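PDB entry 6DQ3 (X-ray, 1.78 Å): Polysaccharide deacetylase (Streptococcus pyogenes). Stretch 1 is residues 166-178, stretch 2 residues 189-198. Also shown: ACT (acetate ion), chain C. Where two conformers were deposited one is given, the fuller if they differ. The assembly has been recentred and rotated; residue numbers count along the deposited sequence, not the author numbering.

Stretch 1 166-178: NTIAIAYPSGRYN
Stretch 2, residues 189-198: NYKLGVTTNE

Two short strands of one chain, 169-171 and one that begins at Leu192, lie side by side and parallel, their axes 4.7 Å apart at closest and their directions 17° from each other. Ala169 pairs with Leu192, Ile170 with Gly193 and Ala171 with Val194, at CA-CA distances of 4.5 to 4.9 Å. All six residues are extended, phi -142 to -112° and psi 124 to 147°. The ladder begins at Ile168 (phi/psi -120/-11°), whose O accepts from both Lys191 N (2.7 Å) and Leu192 N (3.1 Å). Ile170 N then donates to Leu192 O (3.1 Å), Val194 N to Ile170 O (2.9 Å), and Tyr172 N weakly to Val194 O (3.4 Å). Near that weak rung, water 2 donates to Tyr172 O (2.8 Å) and Val194 O (2.9 Å), joining the strands where they begin to part.

Ala169, Leu192, Ala171 and Val194 share one face of the sheet. The register sets Ala169 CB 4.0 Å from CB of Leu192 (chi1 m, chi2 t). Small Ala171 lets its larger neighbour pack close, its CB 3.4 Å from CG2 of Val194 (chi1 -66°).

Ile170 points to the other face, with chi1 and chi2 both t. Tyr190, chi1 -76° and chi2 -78°, brings its ring over to this side chain, so that Ile170 CB sits 4.1 Å from the Tyr190 ring centroid, 26° off the normal, a CH-pi contact. Ile170 is paired with Gly193, where a CB would come within 2.6 Å of Tyr172 OH; glycine leaves room for that hydroxyl. Tyr172 leaves the backbone sideways, but with chi1 -50° and chi2 -64° its ring comes nearer stretch 2.

Beyond the strand, Gly175 N bonds to Tyr172 O (2.9 Å) in a tight turn. Ser174 (61/16°) takes a positive phi although it has a side chain. Gly175 (71/16°) has one too, which favours glycine; there a CB would also clash with Thr196 OG1, at 2.1 Å. An acetate, probably from the crystallisation liquor, accepts from Ser174 N through OXT (2.6 Å).

Tyr177, chi1 57° and chi2 -83°, points toward stretch 2. Its CE1 meets Thr195 CG2 at 3.6 Å, while Asn197 ND2, near the ring plane, donates to Tyr177 OH (3.1 Å). Thr195 suits this corner because its methyl packs against tyrosine while OG1, with chi1 p, accepts from Asn197 N (3.0 Å). Asn197, chi1 -59° and chi2 -28°, uses both ends of its amide: OD1 accepts from water 3 (3.0 Å), which also donates to Gly175 O (2.7 Å) and accepts from Thr196 N (3.0 Å).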

ATOM      1  N   ASN A 166     -15.435   0.912  -4.942  1.00 35.00           N
ATOM      2  CA  ASN A 166     -15.570  -0.333  -4.188  1.00 34.24           C
ATOM      3  C   ASN A 166     -14.175  -0.698  -3.694  1.00 33.76           C
ATOM      4  O   ASN A 166     -13.362  -1.238  -4.452  1.00 36.50           O
ATOM      5  CB  ASN A 166     -16.168  -1.445  -5.043  1.00 39.40           C
ATOM      6  CG  ASN A 166     -16.240  -2.766  -4.303  1.00 43.23           C
ATOM      7  OD1 ASN A 166     -16.232  -2.804  -3.073  1.00 41.89           O
ATOM      8  ND2 ASN A 166     -16.311  -3.862  -5.054  1.00 46.60           N
ATOM      9  N   THR A 167     -13.889  -0.379  -2.433  1.00 31.85           N
ATOM     10  CA  THR A 167     -12.595  -0.691  -1.844  1.00 30.10           C
ATOM     11  C   THR A 167     -12.460  -2.194  -1.653  1.00 31.48           C
ATOM     12  O   THR A 167     -13.353  -2.838  -1.091  1.00 34.36           O
ATOM     13  CB  THR A 167     -12.447   0.025  -0.502  1.00 34.54           C
ATOM     14  OG1 THR A 167     -12.687   1.430  -0.677  1.00 36.66           O
ATOM     15  CG2 THR A 167     -11.052  -0.179   0.067  1.00 32.45           C
ATOM     16  N   ILE A 168     -11.348  -2.761  -2.114  1.00 29.58           N
ATOM     17  CA  ILE A 168     -11.170  -4.210  -2.080  1.00 30.78           C
ATOM     18  C   ILE A 168      -9.972  -4.654  -1.261  1.00 31.67           C
ATOM     19  O   ILE A 168      -9.841  -5.861  -1.004  1.00 32.64           O
ATOM     20  CB  ILE A 168     -11.066  -4.798  -3.504  1.00 33.38           C
ATOM     21  CG1 ILE A 168      -9.844  -4.237  -4.239  1.00 37.81           C
ATOM     22  CG2 ILE A 168     -12.318  -4.489  -4.302  1.00 33.48           C
ATOM     23  CD1 ILE A 168      -9.461  -5.044  -5.467  1.00 39.39           C
ATOM     24  N   ALA A 169      -9.084  -3.746  -0.852  1.00 26.25           N
ATOM     25  CA  ALA A 169      -7.850  -4.134  -0.186  1.00 24.59           C
ATOM     26  C   ALA A 169      -7.726  -3.437   1.157  1.00 29.19           C
ATOM     27  O   ALA A 169      -8.169  -2.297   1.329  1.00 27.15           O
ATOM     28  CB  ALA A 169      -6.623  -3.801  -1.056  1.00 29.45           C
ATOM     29  N   ILE A 170      -7.104  -4.134   2.108  1.00 29.26           N
ATOM     30  CA  ILE A 170      -6.831  -3.584   3.429  1.00 29.52           C
ATOM     31  C   ILE A 170      -5.380  -3.878   3.787  1.00 26.43           C
ATOM     32  O   ILE A 170      -4.820  -4.913   3.407  1.00 28.63           O
ATOM     33  CB  ILE A 170      -7.794  -4.156   4.503  1.00 31.89           C
ATOM     34  CG1 ILE A 170      -7.501  -3.551   5.880  1.00 26.66           C
ATOM     35  CG2 ILE A 170      -7.694  -5.681   4.541  1.00 28.87           C
ATOM     36  CD1 ILE A 170      -8.510  -3.931   6.945  1.00 29.75           C
ATOM     37  N   ALA A 171      -4.761  -2.933   4.491  1.00 27.85           N
ATOM     38  CA  ALA A 171      -3.476  -3.142   5.153  1.00 25.19           C
ATOM     39  C   ALA A 171      -3.727  -3.104   6.657  1.00 26.33           C
ATOM     40  O   ALA A 171      -4.272  -2.123   7.166  1.00 25.87           O
ATOM     41  CB  ALA A 171      -2.455  -2.072   4.752  1.00 24.82           C
ATOM     42  N   TYR A 172      -3.348  -4.166   7.364  1.00 28.91           N
ATOM     43  CA  TYR A 172      -3.592  -4.221   8.807  1.00 28.03           C
ATOM     44  C   TYR A 172      -2.610  -3.311   9.535  1.00 28.30           C
ATOM     45  O   TYR A 172      -1.407  -3.351   9.245  1.00 26.30           O
ATOM     46  CB  TYR A 172      -3.470  -5.657   9.319  1.00 26.16           C
ATOM     47  CG  TYR A 172      -4.294  -6.606   8.488  1.00 24.46           C
ATOM     48  CD1 TYR A 172      -5.676  -6.489   8.445  1.00 26.66           C
ATOM     49  CD2 TYR A 172      -3.694  -7.586   7.714  1.00 27.20           C
ATOM     50  CE1 TYR A 172      -6.430  -7.317   7.666  1.00 26.44           C
ATOM     51  CE2 TYR A 172      -4.445  -8.432   6.937  1.00 29.99           C
ATOM     52  CZ  TYR A 172      -5.814  -8.290   6.913  1.00 26.28           C
ATOM     53  OH  TYR A 172      -6.576  -9.125   6.138  1.00 26.56           O
ATOM     54  N   PRO A 173      -3.075  -2.471  10.465  1.00 26.89           N
ATOM     55  CA  PRO A 173      -2.146  -1.587  11.180  1.00 21.33           C
ATOM     56  C   PRO A 173      -1.043  -2.373  11.870  1.00 28.49           C
ATOM     57  O   PRO A 173      -1.299  -3.326  12.613  1.00 28.73           O
ATOM     58  CB  PRO A 173      -3.048  -0.853  12.180  1.00 25.24           C
ATOM     59  CG  PRO A 173      -4.378  -0.806  11.478  1.00 25.34           C
ATOM     60  CD  PRO A 173      -4.483  -2.137  10.756  1.00 25.39           C
ATOM     61  N   SER A 174       0.194  -1.966  11.601  1.00 25.66           N
ATOM     62  CA  SER A 174       1.397  -2.581  12.156  1.00 29.18           C
ATOM     63  C   SER A 174       1.534  -4.048  11.767  1.00 25.62           C
ATOM     64  O   SER A 174       2.336  -4.781  12.359  1.00 27.02           O
ATOM     65  CB  SER A 174       1.425  -2.417  13.679  1.00 28.61           C
ATOM     66  OG  SER A 174       1.451  -1.041  14.020  1.00 32.60           O
ATOM     67  N   GLY A 175       0.790  -4.481  10.753  1.00 22.02           N
ATOM     68  CA  GLY A 175       0.866  -5.849  10.298  1.00 25.58           C
ATOM     69  C   GLY A 175       0.274  -6.864  11.247  1.00 30.59           C
ATOM     70  O   GLY A 175       0.541  -8.057  11.099  1.00 27.23           O
ATOM     71  N   ARG A 176      -0.525  -6.426  12.210  1.00 28.39           N
ATOM     72  CA  ARG A 176      -1.041  -7.305  13.253  1.00 26.15           C
ATOM     73  C   ARG A 176      -2.439  -7.790  12.901  1.00 26.40           C
ATOM     74  O   ARG A 176      -3.316  -6.996  12.549  1.00 26.32           O
ATOM     75  CB  ARG A 176      -1.059  -6.582  14.597  1.00 32.08           C
ATOM     76  CG  ARG A 176       0.311  -6.122  15.058  1.00 37.02           C
ATOM     77  CD  ARG A 176       0.241  -5.470  16.425  1.00 42.02           C
ATOM     78  NE  ARG A 176       1.481  -4.768  16.741  1.00 46.48           N
ATOM     79  CZ  ARG A 176       1.679  -4.058  17.846  1.00 53.78           C
ATOM     80  NH1 ARG A 176       0.714  -3.954  18.749  1.00 52.79           N
ATOM     81  NH2 ARG A 176       2.842  -3.452  18.047  1.00 54.68           N
ATOM     82  N   TYR A 177      -2.644  -9.096  13.011  1.00 27.71           N
ATOM     83  CA  TYR A 177      -3.930  -9.690  12.685  1.00 27.08           C
ATOM     84  C   TYR A 177      -4.016 -11.046  13.363  1.00 27.04           C
ATOM     85  O   TYR A 177      -2.998 -11.660  13.684  1.00 25.95           O
ATOM     86  CB  TYR A 177      -4.107  -9.849  11.172  1.00 30.89           C
ATOM     87  CG  TYR A 177      -3.019 -10.679  10.527  1.00 30.87           C
ATOM     88  CD1 TYR A 177      -1.805 -10.109  10.179  1.00 34.18           C
ATOM     89  CD2 TYR A 177      -3.208 -12.032  10.262  1.00 34.99           C
ATOM     90  CE1 TYR A 177      -0.807 -10.856   9.588  1.00 34.66           C
ATOM     91  CE2 TYR A 177      -2.213 -12.789   9.670  1.00 33.77           C
ATOM     92  CZ  TYR A 177      -1.013 -12.193   9.332  1.00 36.30           C
ATOM     93  OH  TYR A 177      -0.008 -12.927   8.744  1.00 44.18           O
ATOM     94  N   ASN A 178      -5.243 -11.509  13.577  1.00 28.89           N
ATOM     95  CA  ASN A 178      -5.450 -12.881  14.027  1.00 24.34           C
ATOM     96  C   ASN A 178      -6.471 -13.553  13.117  1.00 28.12           C
ATOM     97  O   ASN A 178      -6.929 -12.972  12.126  1.00 26.15           O
ATOM     98  CB  ASN A 178      -5.868 -12.943  15.502  1.00 28.24           C
ATOM     99  CG  ASN A 178      -7.143 -12.174  15.807  1.00 26.17           C
ATOM    100  OD1 ASN A 178      -7.843 -11.685  14.910  1.00 27.96           O
ATOM    101  ND2 ASN A 178      -7.460 -12.081  17.099  1.00 34.22           N
ATOM    102  N   ASN A 189     -16.207  -8.441   2.419  1.00 34.42           N
ATOM    103  CA  ASN A 189     -15.995  -8.410   0.975  1.00 35.04           C
ATOM    104  C   ASN A 189     -14.677  -7.755   0.577  1.00 39.84           C
ATOM    105  O   ASN A 189     -14.550  -7.256  -0.546  1.00 39.71           O
ATOM    106  CB  ASN A 189     -17.173  -7.724   0.271  1.00 40.54           C
ATOM    107  CG  ASN A 189     -18.467  -8.544   0.357  1.00 51.11           C
ATOM    108  OD1 ASN A 189     -19.528  -8.024   0.715  1.00 53.50           O
ATOM    109  ND2 ASN A 189     -18.376  -9.829   0.032  1.00 50.93           N
ATOM    110  N   TYR A 190     -13.690  -7.743   1.469  1.00 32.93           N
ATOM    111  CA  TYR A 190     -12.325  -7.469   1.050  1.00 32.78           C
ATOM    112  C   TYR A 190     -11.799  -8.624   0.208  1.00 32.17           C
ATOM    113  O   TYR A 190     -12.061  -9.791   0.500  1.00 30.11           O
ATOM    114  CB  TYR A 190     -11.421  -7.268   2.258  1.00 30.29           C
ATOM    115  CG  TYR A 190     -11.585  -5.931   2.921  1.00 28.80           C
ATOM    116  CD1 TYR A 190     -11.006  -4.795   2.377  1.00 32.00           C
ATOM    117  CD2 TYR A 190     -12.310  -5.803   4.092  1.00 28.78           C
ATOM    118  CE1 TYR A 190     -11.147  -3.567   2.983  1.00 31.80           C
ATOM    119  CE2 TYR A 190     -12.461  -4.590   4.701  1.00 27.78           C
ATOM    120  CZ  TYR A 190     -11.874  -3.468   4.144  1.00 27.98           C
ATOM    121  OH  TYR A 190     -12.019  -2.246   4.749  1.00 30.48           O
ATOM    122  N   LYS A 191     -11.042  -8.296  -0.833  1.00 28.88           N
ATOM    123  CA  LYS A 191     -10.468  -9.300  -1.721  1.00 28.95           C
ATOM    124  C   LYS A 191      -8.986  -9.522  -1.478  1.00 29.93           C
ATOM    125  O   LYS A 191      -8.481 -10.624  -1.734  1.00 30.04           O
ATOM    126  CB  LYS A 191     -10.676  -8.888  -3.182  1.00 35.03           C
ATOM    127  CG  LYS A 191     -12.136  -8.702  -3.580  1.00 42.60           C
ATOM    128  CD  LYS A 191     -12.920  -9.995  -3.406  1.00 47.52           C
ATOM    129  CE  LYS A 191     -14.398  -9.828  -3.749  1.00 51.29           C
ATOM    130  NZ  LYS A 191     -15.148 -11.107  -3.571  1.00 52.07           N
ATOM    131  N   LEU A 192      -8.290  -8.494  -0.987  1.00 32.68           N
ATOM    132  CA  LEU A 192      -6.859  -8.533  -0.746  1.00 27.50           C
ATOM    133  C   LEU A 192      -6.549  -7.957   0.626  1.00 27.53           C
ATOM    134  O   LEU A 192      -7.214  -7.028   1.094  1.00 30.71           O
ATOM    135  CB  LEU A 192      -6.083  -7.723  -1.793  1.00 26.54           C
ATOM    136  CG  LEU A 192      -6.159  -8.186  -3.244  1.00 28.42           C
ATOM    137  CD1 LEU A 192      -5.492  -7.147  -4.148  1.00 31.88           C
ATOM    138  CD2 LEU A 192      -5.524  -9.549  -3.422  1.00 32.67           C
ATOM    139  N   GLY A 193      -5.519  -8.508   1.260  1.00 30.83           N
ATOM    140  CA  GLY A 193      -5.019  -7.993   2.517  1.00 29.11           C
ATOM    141  C   GLY A 193      -3.509  -8.087   2.543  1.00 27.33           C
ATOM    142  O   GLY A 193      -2.945  -9.089   2.096  1.00 30.13           O
ATOM    143  N   VAL A 194      -2.838  -7.050   3.039  1.00 26.66           N
ATOM    144  CA  VAL A 194      -1.381  -7.012   3.059  1.00 27.11           C
ATOM    145  C   VAL A 194      -0.895  -6.886   4.494  1.00 24.44           C
ATOM    146  O   VAL A 194      -1.489  -6.175   5.311  1.00 25.96           O
ATOM    147  CB  VAL A 194      -0.809  -5.870   2.188  1.00 26.57           C
ATOM    148  CG1 VAL A 194      -1.117  -6.143   0.721  1.00 24.15           C
ATOM    149  CG2 VAL A 194      -1.338  -4.519   2.614  1.00 25.44           C
ATOM    150  N   THR A 195       0.204  -7.573   4.784  1.00 28.95           N
ATOM    151  CA  THR A 195       0.811  -7.658   6.096  1.00 29.83           C
ATOM    152  C   THR A 195       2.146  -6.913   6.069  1.00 29.98           C
ATOM    153  O   THR A 195       2.482  -6.235   5.091  1.00 25.45           O
ATOM    154  CB  THR A 195       1.010  -9.123   6.474  1.00 26.31           C
ATOM    155  OG1 THR A 195       2.096  -9.648   5.700  1.00 29.09           O
ATOM    156  CG2 THR A 195      -0.255  -9.936   6.191  1.00 30.21           C
ATOM    157  N   THR A 196       2.928  -7.071   7.137  1.00 25.85           N
ATOM    158  CA  THR A 196       4.323  -6.645   7.134  1.00 28.18           C
ATOM    159  C   THR A 196       5.292  -7.828   7.140  1.00 29.56           C
ATOM    160  O   THR A 196       6.482  -7.645   7.417  1.00 28.17           O
ATOM    161  CB  THR A 196       4.619  -5.705   8.313  1.00 31.21           C
ATOM    162  OG1 THR A 196       4.353  -6.357   9.562  1.00 34.75           O
ATOM    163  CG2 THR A 196       3.774  -4.429   8.213  1.00 26.76           C
ATOM    164  N   ASN A 197       4.803  -9.041   6.853  0.52 28.02           N
ATOM    165  CA  ASN A 197       5.676 -10.202   6.711  0.52 28.62           C
ATOM    166  C   ASN A 197       6.557 -10.027   5.476  0.52 28.47           C
ATOM    167  O   ASN A 197       6.046  -9.844   4.367  0.52 27.73           O
ATOM    168  CB  ASN A 197       4.855 -11.488   6.586  0.52 28.41           C
ATOM    169  CG  ASN A 197       3.949 -11.738   7.785  0.52 29.07           C
ATOM    170  OD1 ASN A 197       4.235 -11.312   8.903  0.52 27.82           O
ATOM    171  ND2 ASN A 197       2.849 -12.444   7.550  0.52 30.22           N
ATOM    172  N   GLU A 198       7.876 -10.116   5.654  1.00 30.67           N
ATOM    173  CA  GLU A 198       8.810  -9.799   4.576  1.00 28.31           C
ATOM    174  C   GLU A 198       8.868 -10.900   3.519  1.00 31.24           C
ATOM    175  O   GLU A 198       8.999 -12.087   3.842  1.00 27.62           O
ATOM    176  CB  GLU A 198      10.205  -9.556   5.157  1.00 27.75           C
ATOM    177  CG  GLU A 198      11.292  -9.206   4.145  1.00 33.21           C
ATOM    178  CD  GLU A 198      11.096  -7.845   3.492  1.00 37.10           C
ATOM    179  OE1 GLU A 198      10.418  -6.976   4.082  1.00 33.46           O
ATOM    180  OE2 GLU A 198      11.624  -7.648   2.380  1.00 37.56           O
TER
HETATM  181  C   ACT C 401       1.329   0.050   8.993  1.00 29.91           C
HETATM  182  O   ACT C 401       1.685   1.076   8.379  1.00 30.40           O
HETATM  183  OXT ACT C 401       0.562   0.008   9.973  1.00 30.72           O
HETATM  184  CH3 ACT C 401       1.853  -1.202   8.497  1.00 28.82           C
HETATM  185  O   HOH W   1     -14.904  -5.490  -2.366  1.00 38.89           O
HETATM  186  O   HOH W   2       0.078  -4.523   7.120  1.00 26.48           O
HETATM  187  O   HOH W   3       2.384  -8.949   9.408  1.00 27.74           O